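Local structure of ulvan Lyase-PL25 (Pseudoalteromonas sp. PLSV, 5UAM) at residues A[387-392]-A[425-430]. The protein cleaves ulvan, the sulfated cell-wall polysaccharide of green seaweeds, as a lyase of polysaccharide lyase family 25. Residues are numbered along the deposited sequence; the frame is centred on the assembly and turned at random.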
# COMPACT_ATOMS: atom_id res chain seq x y z
N LEU A 387 0.31 -10.88 14.84
CA LEU A 387 -0.58 -9.83 14.33
C LEU A 387 -1.57 -9.53 15.44
O LEU A 387 -2.36 -10.41 15.83
CB LEU A 387 -1.31 -10.27 13.05
CG LEU A 387 -2.22 -9.23 12.42
CD1 LEU A 387 -1.41 -8.07 11.90
CD2 LEU A 387 -2.99 -9.83 11.28
N SER A 388 -1.51 -8.32 16.01
CA SER A 388 -2.33 -8.01 17.16
C SER A 388 -2.79 -6.56 17.12
O SER A 388 -2.21 -5.72 16.43
CB SER A 388 -1.59 -8.30 18.46
OG SER A 388 -0.42 -7.50 18.56
N TRP A 389 -3.86 -6.31 17.87
CA TRP A 389 -4.42 -4.97 18.00
C TRP A 389 -3.69 -4.20 19.10
O TRP A 389 -3.44 -4.73 20.18
CB TRP A 389 -5.89 -5.06 18.38
CG TRP A 389 -6.79 -5.53 17.26
CD1 TRP A 389 -7.27 -6.79 17.07
CD2 TRP A 389 -7.29 -4.74 16.17
NE1 TRP A 389 -8.05 -6.83 15.93
CE2 TRP A 389 -8.09 -5.58 15.37
CE3 TRP A 389 -7.17 -3.40 15.81
CZ2 TRP A 389 -8.75 -5.13 14.23
CZ3 TRP A 389 -7.83 -2.95 14.67
CH2 TRP A 389 -8.61 -3.81 13.90
N TRP A 390 -3.37 -2.94 18.81
CA TRP A 390 -2.77 -2.03 19.78
C TRP A 390 -3.63 -0.78 19.86
O TRP A 390 -3.93 -0.16 18.83
CB TRP A 390 -1.35 -1.67 19.34
CG TRP A 390 -0.42 -2.84 19.46
CD1 TRP A 390 -0.38 -3.94 18.66
CD2 TRP A 390 0.60 -3.02 20.44
NE1 TRP A 390 0.59 -4.80 19.08
CE2 TRP A 390 1.22 -4.27 20.17
CE3 TRP A 390 1.06 -2.27 21.52
CZ2 TRP A 390 2.25 -4.77 20.95
CZ3 TRP A 390 2.08 -2.77 22.31
CH2 TRP A 390 2.67 -4.01 22.01
N GLN A 391 -4.01 -0.40 21.08
CA GLN A 391 -5.00 0.64 21.32
C GLN A 391 -4.38 1.80 22.09
O GLN A 391 -3.73 1.59 23.12
CB GLN A 391 -6.18 0.08 22.13
CG GLN A 391 -7.17 1.14 22.62
CD GLN A 391 -8.22 1.47 21.60
OE1 GLN A 391 -9.01 0.62 21.21
NE2 GLN A 391 -8.26 2.73 21.17
N SER A 392 -4.63 3.01 21.62
CA SER A 392 -4.30 4.22 22.35
C SER A 392 -5.58 4.97 22.67
O SER A 392 -6.50 5.01 21.85
CB SER A 392 -3.39 5.13 21.52
OG SER A 392 -3.17 6.38 22.19
N ASP A 425 -15.70 -8.95 10.78
CA ASP A 425 -15.14 -10.28 10.58
C ASP A 425 -14.02 -10.34 9.54
O ASP A 425 -13.31 -11.35 9.49
CB ASP A 425 -16.23 -11.26 10.16
CG ASP A 425 -17.10 -11.71 11.32
OD1 ASP A 425 -16.79 -11.36 12.48
OD2 ASP A 425 -18.10 -12.43 11.06
N ALA A 426 -13.81 -9.29 8.74
CA ALA A 426 -12.89 -9.41 7.61
C ALA A 426 -12.27 -8.04 7.35
O ALA A 426 -12.72 -7.28 6.49
CB ALA A 426 -13.63 -9.94 6.40
N GLN A 427 -11.19 -7.76 8.07
CA GLN A 427 -10.57 -6.44 8.09
C GLN A 427 -9.22 -6.36 7.40
O GLN A 427 -8.84 -5.29 6.95
CB GLN A 427 -10.41 -5.98 9.53
CG GLN A 427 -11.74 -5.83 10.22
CD GLN A 427 -11.64 -5.08 11.50
OE1 GLN A 427 -11.20 -3.91 11.53
NE2 GLN A 427 -12.07 -5.70 12.56
N MET A 428 -8.45 -7.45 7.35
CA MET A 428 -7.08 -7.36 6.85
C MET A 428 -6.70 -8.71 6.26
O MET A 428 -7.14 -9.75 6.75
CB MET A 428 -6.12 -6.94 7.98
CG MET A 428 -4.67 -6.77 7.56
SD MET A 428 -3.60 -6.22 8.91
CE MET A 428 -3.89 -4.45 8.93
N LEU A 429 -5.84 -8.66 5.25
CA LEU A 429 -5.22 -9.84 4.67
C LEU A 429 -3.82 -10.04 5.22
O LEU A 429 -3.11 -9.06 5.50
CB LEU A 429 -5.18 -9.70 3.15
CG LEU A 429 -6.54 -9.82 2.51
CD1 LEU A 429 -6.60 -9.17 1.16
CD2 LEU A 429 -6.93 -11.29 2.38
N VAL A 430 -3.43 -11.31 5.39
CA VAL A 430 -2.16 -11.66 6.00
C VAL A 430 -1.56 -12.79 5.19
O VAL A 430 -2.27 -13.72 4.80
CB VAL A 430 -2.34 -12.15 7.46
CG1 VAL A 430 -0.99 -12.21 8.18
CG2 VAL A 430 -3.32 -11.29 8.21
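Leu387 meets Val430 and Met428 with its two methyl branches, while Trp389 meets the amide of Gln427. No hydrogen bond joins the two segments; side chains alone make the contact. Leu387 CG lies anti to the backbone N (chi1 -178°), which sends the fork of the side chain toward Met428 and Val430. Its CD2 reaches Val430 CG2 tip to tip at 3.4 Å, tighter than usual for two carbons. The other branch, CD1, lies 4.1 Å from Met428 SD, and these two side chains pass at a slant. Met428 runs extended to its sulfur and bends only at the last torsion. Phe413 and Ile415 of strand 412-415 also pack on Leu387, so the cluster is apolar.

Trp389 offers the far rim of its six-membered ring. Gln427 OE1 sits at the ring edge, close to the ring plane, 3.5 Å from Trp389 CH2. Both ends of the amide lie by Trp389 CZ2, with Gln427 OE1 and NE2 each 3.8 Å from it. The two side chains cross at about a right angle, with amide and indole planes 42° apart. Gln427 NE2 also bonds to Glu446 OE2 and Pro424 O, which probably fixes the rotation of the amide against the ring. With an alanine at Gln427, the Trp389 rim would probably lose its amide neighbour and Glu446 this N-H donor.

Two residues, Gln427 and Met428, stand opposite the single Val444 of strand 439-444, a classic beta bulge. Strands 384-392 and 428-433 belong to two separate four-stranded antiparallel sheets. The contact is buried side-chain packing between sheets, as between neighbouring blades of a beta-propeller, the fold of this lyase.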